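Local coordinates for protein putative rubredoxin reductase (Rhodopseudomonas palustris, PDB 3FG2) that probably passes electrons from NADH through its bound FAD to the ferredoxin that serves the cytochrome P450 CYP199A2, at residues A[29-34]-A[72-77]; A[80-85]-A[97-102]; A[261-266]-A[301-306]. All blocks are in the same frame, centred on the assembly; numbering follows the deposited sequence.

Contacts 1 and 2 have centres about 14 Å apart and touch where Ile-75 CD1 meets Ile-97 CD1 at 3.8 Å, which packs the edge of the parallel sheet against the three-stranded antiparallel one. Contact 3 joins this group through His-101: its NE2 lies 3.6 Å from Leu-264 CD2 and close to the Arg-306 guanidinium. The centres of contacts 2 and 3 are about 17 Å apart, while contacts 1 and 3 do not touch, their nearest atoms being about 8 Å apart. Contact 1 reaches FAD directly through Asp-34 and Ile-32. Between nearest atoms, the Ile-82 side chain of contact 2 is about 8 Å from the cofactor, and that of Leu-263 in contact 3 about 11 Å.

Contact 1 (A[29-34]-A[72-77]); sequences IALIND and IELISD. With FAD (flavin-adenine dinucleotide), chain B.
Ile-72 places CG2 4.2 Å from Leu-31 CB, on the side of the sheet that helix 11-22 covers. Next, Glu-73 pairs through its backbone: its N donates to Ile-29 O at 2.7 Å, and its O accepts from Leu-31 N at 2.6 Å. Its carboxylate forms a salt bridge with Arg-28. Leu-74 turns back to the face of Ile-72, CG anti to the backbone N (chi1 -166°), and lies alongside Leu-31. Leu-74 CD1 is 3.8 Å from Leu-31 CD1. Ile-75 bonds through N to Leu-31 O and through O to Asn-33 N, while on the other face its CD1 reaches Ala-30 CB at 4.0 Å. Ser-76 centres an inverse gamma turn, after which Asp-77 O comes within 3.5 Å of Ile-32 CG2. Just past the end of strand 29-32, Asp-34 OD2 accepts a 2.6 Å bond from the ribose hydroxyl O2B of FAD, and OD1 forms a salt bridge with Arg-78. Strands 29-32 and 72-75 run parallel, their axes 26° apart, and helix 64-69 connects them in a beta-alpha-beta unit; with the acidic Asp-34 just after strand 29-32 bound to the adenosine ribose, this is characteristic of a Rossmann-type FAD-binding fold.

Contact 2 (A[80-85]-A[97-102]); sequences VSIDRE and IEYGHL
Ile-82 and Leu-102 meet tip to tip, Ile-82 CD1 lying 3.7 Å from Leu-102 CD2. The branched isoleucine also uses its other methyl: with CG2 anti to the backbone N and CG1 beside it (chi1 -60°), CG2 comes to 4.0 Å from the same Leu-102 CD2 and to 4.0 Å from Tyr-99 OH. The tyrosine crosses Ile-82 at about a right angle. Its CG sits between the backbone N and the carbonyl carbon (chi1 63°), and one face of the ring receives Leu-102 CB, 3.8 Å above the plane and over the centre. Tyr-99 OH passes 3.8 Å from Arg-84 CA. No direct hydrogen bond spans the segments; instead a water at the ring edge, in its plane, accepts from Tyr-99 OH and donates to Arg-84 O at 3.1 Å, tying the hydroxyl to the turn after strand 79-83. An alanine in place of Ile-82 would probably open a gap beside Leu-102 CD2 and leave the tyrosine tip without the methyl packed against it. The CA atoms of Asp-83 and Glu-98 are 9.2 Å apart, consistent with strands 79-83 and 96-98 being the two edges of an antiparallel sheet with 88-91 between them. Leu-102 lies near the start of strand 101-104 of the parallel sheet, where Ile-270 of strand 270-272 touches Tyr-99, Leu-102 and Arg-84.

Contact 3 (A[261-266]-A[301-306]); sequences QQLLTS and RCVAAR
A mixed apolar and polar contact, in which Gln-262, Leu-263 and Leu-264 meet Cys-302, Val-303 and Arg-306, packs the loop between strands 257-259 and 270-272 against the C-terminal end of helix 293-306. The apolar half is carried by Leu-263, whose CD1 lies 4.0 Å from Cys-302 CB and equally 4.0 Å from Val-303 CG2, so one methyl spans two successive helix residues. Leu-263 and Val-303 cross obliquely. The polar half belongs to Arg-306: CG is anti to the backbone N (chi1 -164°), and a bend at chi3 (75°) turns NE out of the extended line. NH1 then approaches Gln-262 O at 2.6 Å, near the guanidinium plane, but the N-H...O angle of 119° makes this bond weak. The aliphatic part of the arginine is touched as well, Gln-262 OE1 being 3.7 Å from Arg-306 CD. Leu-264 CD2 lies over one guanidinium face, offset toward the rim, though so close that its exact placement is doubtful; Leu-264 CD1 is 3.9 Å from Arg-306 CZ. Outside the segments, Arg-306 NH2 is hydrogen-bonded to Ser-271 OG, and Val-303 also packs on Val-16 of helix 11-22. With a loop carbonyl and a serine hydroxyl as partners of its N-H groups, the positive charge is probably eased by these neutral dipoles, the Gln-262 bond being weak, while the leucine covers a face.

Contact 1 (A[29-34]-A[72-77])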
loop_
_atom_site.group_PDB
_atom_site.type_symbol
_atom_site.label_atom_id
_atom_site.label_comp_id
_atom_site.label_asym_id
_atom_site.label_seq_id
_atom_site.Cartn_x
_atom_site.Cartn_y
_atom_site.Cartn_z
ATOM N N ILE A 29 17.337 13.270 -15.558
ATOM C CA ILE A 29 16.431 12.415 -14.790
ATOM C C ILE A 29 15.533 11.581 -15.698
ATOM O O ILE A 29 14.631 12.107 -16.355
ATOM C CB ILE A 29 15.530 13.245 -13.848
ATOM C CG1 ILE A 29 16.397 14.055 -12.879
ATOM C CG2 ILE A 29 14.587 12.317 -13.084
ATOM C CD1 ILE A 29 15.606 14.944 -11.935
ATOM N N ALA A 30 15.784 10.275 -15.718
ATOM C CA ALA A 30 15.009 9.351 -16.541
ATOM C C ALA A 30 14.111 8.483 -15.666
ATOM O O ALA A 30 14.581 7.814 -14.746
ATOM C CB ALA A 30 15.950 8.475 -17.367
ATOM N N LEU A 31 12.818 8.495 -15.966
ATOM C CA LEU A 31 11.844 7.730 -15.197
ATOM C C LEU A 31 11.332 6.541 -16.007
ATOM O O LEU A 31 10.490 6.705 -16.882
ATOM C CB LEU A 31 10.661 8.631 -14.826
ATOM C CG LEU A 31 10.023 8.544 -13.436
ATOM C CD1 LEU A 31 8.612 9.127 -13.512
ATOM C CD2 LEU A 31 9.971 7.102 -12.954
ATOM N N ILE A 32 11.832 5.349 -15.709
ATOM C CA ILE A 32 11.412 4.141 -16.423
ATOM C C ILE A 32 10.032 3.684 -15.954
ATOM O O ILE A 32 9.854 3.293 -14.799
ATOM C CB ILE A 32 12.427 3.015 -16.196
ATOM C CG1 ILE A 32 13.813 3.510 -16.609
ATOM C CG2 ILE A 32 12.023 1.771 -16.989
ATOM C CD1 ILE A 32 14.954 2.724 -16.013
ATOM N N ASN A 33 9.060 3.730 -16.861
ATOM C CA ASN A 33 7.686 3.356 -16.544
ATOM C C ASN A 33 7.223 2.147 -17.357
ATOM O O ASN A 33 6.984 2.263 -18.561
ATOM C CB ASN A 33 6.781 4.567 -16.807
ATOM C CG ASN A 33 5.335 4.299 -16.475
ATOM O OD1 ASN A 33 5.027 3.491 -15.594
ATOM N ND2 ASN A 33 4.427 4.995 -17.167
ATOM N N ASP A 34 7.079 0.992 -16.700
ATOM C CA ASP A 34 6.669 -0.233 -17.394
ATOM C C ASP A 34 5.166 -0.461 -17.539
ATOM O O ASP A 34 4.732 -1.583 -17.801
ATOM C CB ASP A 34 7.290 -1.466 -16.730
ATOM C CG ASP A 34 6.619 -1.821 -15.420
ATOM O OD1 ASP A 34 6.987 -2.855 -14.819
ATOM O OD2 ASP A 34 5.721 -1.066 -14.991
ATOM N N ILE A 72 11.903 15.840 -16.952
ATOM C CA ILE A 72 11.901 14.478 -16.427
ATOM C C ILE A 72 11.591 13.563 -17.598
ATOM O O ILE A 72 10.466 13.523 -18.091
ATOM C CB ILE A 72 10.836 14.278 -15.324
ATOM C CG1 ILE A 72 11.192 15.127 -14.103
ATOM C CG2 ILE A 72 10.757 12.807 -14.937
ATOM C CD1 ILE A 72 10.221 15.004 -12.946
ATOM N N GLU A 73 12.605 12.832 -18.040
ATOM C CA GLU A 73 12.466 11.933 -19.175
ATOM C C GLU A 73 11.625 10.706 -18.837
ATOM O O GLU A 73 12.077 9.812 -18.113
ATOM C CB GLU A 73 13.856 11.502 -19.652
ATOM C CG GLU A 73 13.924 11.139 -21.119
ATOM C CD GLU A 73 15.301 10.670 -21.522
ATOM O OE1 GLU A 73 16.282 11.385 -21.218
ATOM O OE2 GLU A 73 15.399 9.589 -22.145
ATOM N N LEU A 74 10.406 10.663 -19.371
ATOM C CA LEU A 74 9.497 9.547 -19.126
ATOM C C LEU A 74 9.668 8.458 -20.176
ATOM O O LEU A 74 9.146 8.575 -21.285
ATOM C CB LEU A 74 8.053 10.034 -19.135
ATOM C CG LEU A 74 7.062 9.025 -18.564
ATOM C CD1 LEU A 74 7.409 8.763 -17.109
ATOM C CD2 LEU A 74 5.641 9.557 -18.698
ATOM N N ILE A 75 10.382 7.395 -19.819
ATOM C CA ILE A 75 10.639 6.295 -20.744
ATOM C C ILE A 75 9.676 5.120 -20.592
ATOM O O ILE A 75 9.655 4.446 -19.558
ATOM C CB ILE A 75 12.068 5.744 -20.565
ATOM C CG1 ILE A 75 13.087 6.874 -20.700
ATOM C CG2 ILE A 75 12.334 4.656 -21.597
ATOM C CD1 ILE A 75 14.504 6.434 -20.433
ATOM N N SER A 76 8.898 4.861 -21.636
ATOM C CA SER A 76 7.948 3.758 -21.619
ATOM C C SER A 76 8.672 2.431 -21.850
ATOM O O SER A 76 8.674 1.904 -22.963
ATOM C CB SER A 76 6.887 3.966 -22.700
ATOM O OG SER A 76 5.886 2.968 -22.627
ATOM N N ASP A 77 9.289 1.900 -20.796
ATOM C CA ASP A 77 10.016 0.636 -20.885
ATOM C C ASP A 77 10.060 -0.071 -19.530
ATOM O O ASP A 77 9.303 0.268 -18.620
ATOM C CB ASP A 77 11.442 0.884 -21.376
ATOM C CG ASP A 77 11.946 -0.227 -22.277
ATOM O OD1 ASP A 77 11.445 -0.326 -23.416
ATOM O OD2 ASP A 77 12.829 -1.002 -21.849
HETATM P PA FAD B . 3.968 1.422 -6.781
HETATM O O1A FAD B . 3.424 0.039 -6.804
HETATM O O2A FAD B . 3.147 2.499 -6.777
HETATM O O5B FAD B . 4.622 1.467 -8.172
HETATM C C5B FAD B . 5.632 0.521 -8.646
HETATM C C4B FAD B . 5.732 0.802 -10.162
HETATM O O4B FAD B . 7.014 0.230 -10.624
HETATM C C3B FAD B . 4.646 0.145 -11.035
HETATM O O3B FAD B . 4.034 0.961 -11.983
HETATM C C2B FAD B . 5.359 -1.074 -11.548
HETATM O O2B FAD B . 4.762 -1.636 -12.676
HETATM C C1B FAD B . 6.708 -0.497 -11.858
HETATM N N9A FAD B . 7.830 -1.432 -11.978
HETATM C C8A FAD B . 8.037 -2.575 -11.248
HETATM N N7A FAD B . 9.146 -3.217 -11.596
HETATM C C5A FAD B . 9.693 -2.467 -12.595
HETATM C C6A FAD B . 10.922 -2.643 -13.401
HETATM N N6A FAD B . 11.759 -3.646 -13.268
HETATM N N1A FAD B . 11.148 -1.653 -14.336
HETATM C C2A FAD B . 10.299 -0.585 -14.509
HETATM N N3A FAD B . 9.159 -0.352 -13.817
HETATM C C4A FAD B . 8.896 -1.323 -12.868
HETATM N N1 FAD B . -1.696 3.432 0.641
HETATM C C2 FAD B . -2.194 4.353 1.465
HETATM O O2 FAD B . -1.496 4.940 2.237
HETATM N N3 FAD B . -3.586 4.695 1.471
HETATM C C4 FAD B . -4.484 4.086 0.612
HETATM O O4 FAD B . -5.658 4.406 0.642
HETATM C C4X FAD B . -3.949 3.078 -0.299
HETATM N N5 FAD B . -4.779 2.453 -1.170
HETATM C C5X FAD B . -4.240 1.509 -2.026
HETATM C C6 FAD B . -5.124 0.873 -2.943
HETATM C C7 FAD B . -4.677 -0.075 -3.841
HETATM C C7M FAD B . -5.660 -0.722 -4.797
HETATM C C8 FAD B . -3.258 -0.448 -3.860
HETATM C C8M FAD B . -2.698 -1.476 -4.818
HETATM C C9 FAD B . -2.373 0.172 -2.953
HETATM C C9A FAD B . -2.849 1.146 -2.042
HETATM N N10 FAD B . -1.990 1.838 -1.089
HETATM C C10 FAD B . -2.505 2.778 -0.241
HETATM C "C1'" FAD B . -0.548 1.483 -1.094
HETATM C "C2'" FAD B . 0.241 2.431 -2.048
HETATM O "O2'" FAD B . -0.356 2.369 -3.324
HETATM C "C3'" FAD B . 1.681 1.962 -2.083
HETATM O "O3'" FAD B . 2.248 2.066 -0.782
HETATM C "C4'" FAD B . 2.478 2.817 -3.053
HETATM O "O4'" FAD B . 1.911 2.732 -4.388
HETATM C "C5'" FAD B . 3.903 2.319 -3.071
HETATM O "O5'" FAD B . 4.686 3.200 -4.121
HETATM P P FAD B . 5.782 2.574 -4.935
HETATM O O1P FAD B . 6.277 3.782 -5.781
HETATM O O2P FAD B . 6.767 1.939 -4.181
HETATM O O3P FAD B . 5.233 1.545 -5.823
#

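Contact 2 (A[80-85]-A[97-102])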
loop_
_atom_site.group_PDB
_atom_site.type_symbol
_atom_site.label_atom_id
_atom_site.label_comp_id
_atom_site.label_asym_id
_atom_site.label_seq_id
_atom_site.Cartn_x
_atom_site.Cartn_y
_atom_site.Cartn_z
ATOM N N VAL A 80 15.401 -4.781 -16.772
ATOM C CA VAL A 80 15.462 -6.228 -16.626
ATOM C C VAL A 80 16.773 -6.684 -15.997
ATOM O O VAL A 80 16.855 -7.781 -15.446
ATOM C CB VAL A 80 15.319 -6.920 -17.989
ATOM C CG1 VAL A 80 13.942 -6.640 -18.571
ATOM C CG2 VAL A 80 16.395 -6.418 -18.939
ATOM N N SER A 81 17.792 -5.834 -16.076
ATOM C CA SER A 81 19.103 -6.161 -15.534
ATOM C C SER A 81 19.876 -4.919 -15.103
ATOM O O SER A 81 19.636 -3.822 -15.603
ATOM C CB SER A 81 19.914 -6.924 -16.584
ATOM O OG SER A 81 21.235 -7.168 -16.132
ATOM N N ILE A 82 20.808 -5.098 -14.177
ATOM C CA ILE A 82 21.620 -3.988 -13.698
ATOM C C ILE A 82 23.116 -4.313 -13.731
ATOM O O ILE A 82 23.567 -5.274 -13.098
ATOM C CB ILE A 82 21.259 -3.610 -12.254
ATOM C CG1 ILE A 82 19.791 -3.194 -12.173
ATOM C CG2 ILE A 82 22.163 -2.479 -11.779
ATOM C CD1 ILE A 82 19.325 -2.941 -10.768
ATOM N N ASP A 83 23.878 -3.510 -14.473
ATOM C CA ASP A 83 25.323 -3.704 -14.568
ATOM C C ASP A 83 25.966 -2.728 -13.598
ATOM O O ASP A 83 26.326 -1.615 -13.972
ATOM C CB ASP A 83 25.821 -3.410 -15.987
ATOM C CG ASP A 83 27.298 -3.745 -16.170
ATOM O OD1 ASP A 83 28.015 -3.900 -15.156
ATOM O OD2 ASP A 83 27.742 -3.844 -17.334
ATOM N N ARG A 84 26.092 -3.145 -12.346
ATOM C CA ARG A 84 26.668 -2.289 -11.323
ATOM C C ARG A 84 28.074 -1.829 -11.671
ATOM O O ARG A 84 28.390 -0.647 -11.534
ATOM C CB ARG A 84 26.677 -3.013 -9.979
ATOM C CG ARG A 84 25.299 -3.290 -9.415
ATOM C CD ARG A 84 25.387 -4.246 -8.236
ATOM N NE ARG A 84 26.208 -3.717 -7.153
ATOM C CZ ARG A 84 26.654 -4.444 -6.137
ATOM N NH1 ARG A 84 26.359 -5.734 -6.067
ATOM N NH2 ARG A 84 27.387 -3.879 -5.187
ATOM N N GLU A 85 28.916 -2.756 -12.122
ATOM C CA GLU A 85 30.291 -2.412 -12.467
ATOM C C GLU A 85 30.347 -1.359 -13.571
ATOM O O GLU A 85 31.093 -0.387 -13.474
ATOM C CB GLU A 85 31.065 -3.662 -12.896
ATOM C CG GLU A 85 32.531 -3.394 -13.238
ATOM C CD GLU A 85 33.285 -4.648 -13.675
ATOM O OE1 GLU A 85 32.797 -5.357 -14.585
ATOM O OE2 GLU A 85 34.372 -4.921 -13.113
ATOM N N ILE A 97 21.293 2.132 -20.579
ATOM C CA ILE A 97 21.604 3.497 -20.184
ATOM C C ILE A 97 22.609 3.556 -19.047
ATOM O O ILE A 97 22.598 2.709 -18.156
ATOM C CB ILE A 97 20.325 4.241 -19.751
ATOM C CG1 ILE A 97 19.297 4.197 -20.881
ATOM C CG2 ILE A 97 20.652 5.683 -19.386
ATOM C CD1 ILE A 97 17.990 4.863 -20.540
ATOM N N GLU A 98 23.491 4.553 -19.095
ATOM C CA GLU A 98 24.479 4.739 -18.038
ATOM C C GLU A 98 23.808 5.612 -16.992
ATOM O O GLU A 98 22.953 6.438 -17.320
ATOM C CB GLU A 98 25.719 5.470 -18.547
ATOM C CG GLU A 98 26.508 4.753 -19.615
ATOM C CD GLU A 98 27.782 5.500 -19.963
ATOM O OE1 GLU A 98 28.687 5.571 -19.102
ATOM O OE2 GLU A 98 27.872 6.028 -21.092
ATOM N N TYR A 99 24.195 5.439 -15.737
ATOM C CA TYR A 99 23.603 6.234 -14.682
ATOM C C TYR A 99 24.647 6.705 -13.687
ATOM O O TYR A 99 25.683 6.057 -13.503
ATOM C CB TYR A 99 22.509 5.426 -13.960
ATOM C CG TYR A 99 23.000 4.175 -13.248
ATOM C CD1 TYR A 99 23.729 4.261 -12.062
ATOM C CD2 TYR A 99 22.759 2.909 -13.778
ATOM C CE1 TYR A 99 24.208 3.125 -11.427
ATOM C CE2 TYR A 99 23.234 1.765 -13.149
ATOM C CZ TYR A 99 23.960 1.882 -11.978
ATOM O OH TYR A 99 24.456 0.758 -11.367
ATOM N N GLY A 100 24.377 7.853 -13.071
ATOM C CA GLY A 100 25.268 8.381 -12.057
ATOM C C GLY A 100 24.798 7.724 -10.774
ATOM O O GLY A 100 25.584 7.158 -10.009
ATOM N N HIS A 101 23.488 7.801 -10.550
ATOM C CA HIS A 101 22.863 7.188 -9.387
ATOM C C HIS A 101 21.568 6.517 -9.840
ATOM O O HIS A 101 20.800 7.083 -10.628
ATOM C CB HIS A 101 22.572 8.231 -8.303
ATOM C CG HIS A 101 22.380 7.638 -6.941
ATOM N ND1 HIS A 101 21.220 6.997 -6.563
ATOM C CD2 HIS A 101 23.229 7.523 -5.892
ATOM C CE1 HIS A 101 21.364 6.511 -5.343
ATOM N NE2 HIS A 101 22.574 6.814 -4.914
ATOM N N LEU A 102 21.349 5.301 -9.351
ATOM C CA LEU A 102 20.164 4.515 -9.692
ATOM C C LEU A 102 19.183 4.432 -8.524
ATOM O O LEU A 102 19.557 4.057 -7.410
ATOM C CB LEU A 102 20.580 3.097 -10.110
ATOM C CG LEU A 102 19.464 2.075 -10.349
ATOM C CD1 LEU A 102 18.529 2.582 -11.432
ATOM C CD2 LEU A 102 20.070 0.729 -10.749
HETATM O O HOH W 1 26.227 0.577 -9.679
#

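Contact 3 (A[261-266]-A[301-306])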
loop_
_atom_site.group_PDB
_atom_site.type_symbol
_atom_site.label_atom_id
_atom_site.label_comp_id
_atom_site.label_asym_id
_atom_site.label_seq_id
_atom_site.Cartn_x
_atom_site.Cartn_y
_atom_site.Cartn_z
ATOM N N GLN A 261 20.059 3.532 6.766
ATOM C CA GLN A 261 19.300 4.693 7.230
ATOM C C GLN A 261 19.045 5.731 6.144
ATOM O O GLN A 261 18.052 6.456 6.186
ATOM C CB GLN A 261 20.027 5.374 8.387
ATOM C CG GLN A 261 20.145 4.528 9.632
ATOM C CD GLN A 261 20.991 5.187 10.712
ATOM O OE1 GLN A 261 21.163 4.632 11.799
ATOM N NE2 GLN A 261 21.523 6.372 10.417
ATOM N N GLN A 262 19.942 5.809 5.172
ATOM C CA GLN A 262 19.787 6.787 4.111
ATOM C C GLN A 262 19.177 6.211 2.847
ATOM O O GLN A 262 19.212 6.842 1.787
ATOM C CB GLN A 262 21.133 7.448 3.817
ATOM C CG GLN A 262 21.509 8.504 4.851
ATOM C CD GLN A 262 22.957 8.940 4.751
ATOM O OE1 GLN A 262 23.495 9.110 3.653
ATOM N NE2 GLN A 262 23.595 9.136 5.900
ATOM N N LEU A 263 18.611 5.014 2.973
ATOM C CA LEU A 263 17.956 4.329 1.864
ATOM C C LEU A 263 18.921 3.972 0.737
ATOM O O LEU A 263 18.552 3.952 -0.440
ATOM C CB LEU A 263 16.796 5.192 1.342
ATOM C CG LEU A 263 15.929 5.741 2.491
ATOM C CD1 LEU A 263 14.813 6.627 1.960
ATOM C CD2 LEU A 263 15.363 4.576 3.278
ATOM N N LEU A 264 20.163 3.680 1.119
ATOM C CA LEU A 264 21.206 3.297 0.176
ATOM C C LEU A 264 21.487 1.808 0.290
ATOM O O LEU A 264 21.539 1.264 1.396
ATOM C CB LEU A 264 22.501 4.062 0.467
ATOM C CG LEU A 264 22.613 5.495 -0.051
ATOM C CD1 LEU A 264 23.780 6.209 0.628
ATOM C CD2 LEU A 264 22.797 5.467 -1.564
ATOM N N THR A 265 21.659 1.151 -0.855
ATOM C CA THR A 265 21.974 -0.275 -0.863
ATOM C C THR A 265 23.456 -0.396 -0.535
ATOM O O THR A 265 24.110 0.598 -0.218
ATOM C CB THR A 265 21.757 -0.904 -2.242
ATOM O OG1 THR A 265 22.676 -0.320 -3.176
ATOM C CG2 THR A 265 20.314 -0.684 -2.716
ATOM N N SER A 266 23.989 -1.610 -0.608
ATOM C CA SER A 266 25.403 -1.817 -0.325
ATOM C C SER A 266 26.232 -1.177 -1.440
ATOM O O SER A 266 27.443 -1.005 -1.311
ATOM C CB SER A 266 25.704 -3.310 -0.237
ATOM O OG SER A 266 25.280 -3.964 -1.417
ATOM N N ARG A 301 11.346 11.923 -0.819
ATOM C CA ARG A 301 11.871 13.219 -0.401
ATOM C C ARG A 301 13.261 13.057 0.223
ATOM O O ARG A 301 14.178 13.831 -0.066
ATOM C CB ARG A 301 10.920 13.874 0.607
ATOM C CG ARG A 301 9.667 14.496 -0.013
ATOM C CD ARG A 301 8.709 14.993 1.070
ATOM N NE ARG A 301 7.776 16.006 0.580
ATOM C CZ ARG A 301 6.848 15.800 -0.349
ATOM N NH1 ARG A 301 6.714 14.605 -0.902
ATOM N NH2 ARG A 301 6.059 16.795 -0.734
ATOM N N CYS A 302 13.408 12.044 1.074
ATOM C CA CYS A 302 14.674 11.775 1.738
ATOM C C CYS A 302 15.827 11.556 0.757
ATOM O O CYS A 302 16.940 12.057 0.965
ATOM C CB CYS A 302 14.539 10.551 2.633
ATOM S SG CYS A 302 16.055 10.143 3.501
ATOM N N VAL A 303 15.560 10.787 -0.299
ATOM C CA VAL A 303 16.563 10.505 -1.319
ATOM C C VAL A 303 16.850 11.756 -2.144
ATOM O O VAL A 303 18.010 12.080 -2.399
ATOM C CB VAL A 303 16.098 9.374 -2.258
ATOM C CG1 VAL A 303 16.992 9.304 -3.497
ATOM C CG2 VAL A 303 16.142 8.054 -1.515
ATOM N N ALA A 304 15.796 12.451 -2.559
ATOM C CA ALA A 304 15.954 13.666 -3.344
ATOM C C ALA A 304 16.805 14.661 -2.564
ATOM O O ALA A 304 17.660 15.342 -3.131
ATOM C CB ALA A 304 14.602 14.271 -3.651
ATOM N N ALA A 305 16.571 14.734 -1.258
ATOM C CA ALA A 305 17.313 15.651 -0.406
ATOM C C ALA A 305 18.779 15.253 -0.336
ATOM O O ALA A 305 19.667 16.109 -0.301
ATOM C CB ALA A 305 16.709 15.670 0.988
ATOM N N ARG A 306 19.031 13.949 -0.323
ATOM C CA ARG A 306 20.398 13.448 -0.252
ATOM C C ARG A 306 21.160 13.722 -1.544
ATOM O O ARG A 306 22.226 14.333 -1.534
ATOM C CB ARG A 306 20.395 11.943 0.019
ATOM C CG ARG A 306 21.735 11.388 0.486
ATOM C CD ARG A 306 21.697 9.874 0.530
ATOM N NE ARG A 306 21.754 9.328 -0.821
ATOM C CZ ARG A 306 21.049 8.291 -1.248
ATOM N NH1 ARG A 306 20.211 7.668 -0.431
ATOM N NH2 ARG A 306 21.191 7.879 -2.499
#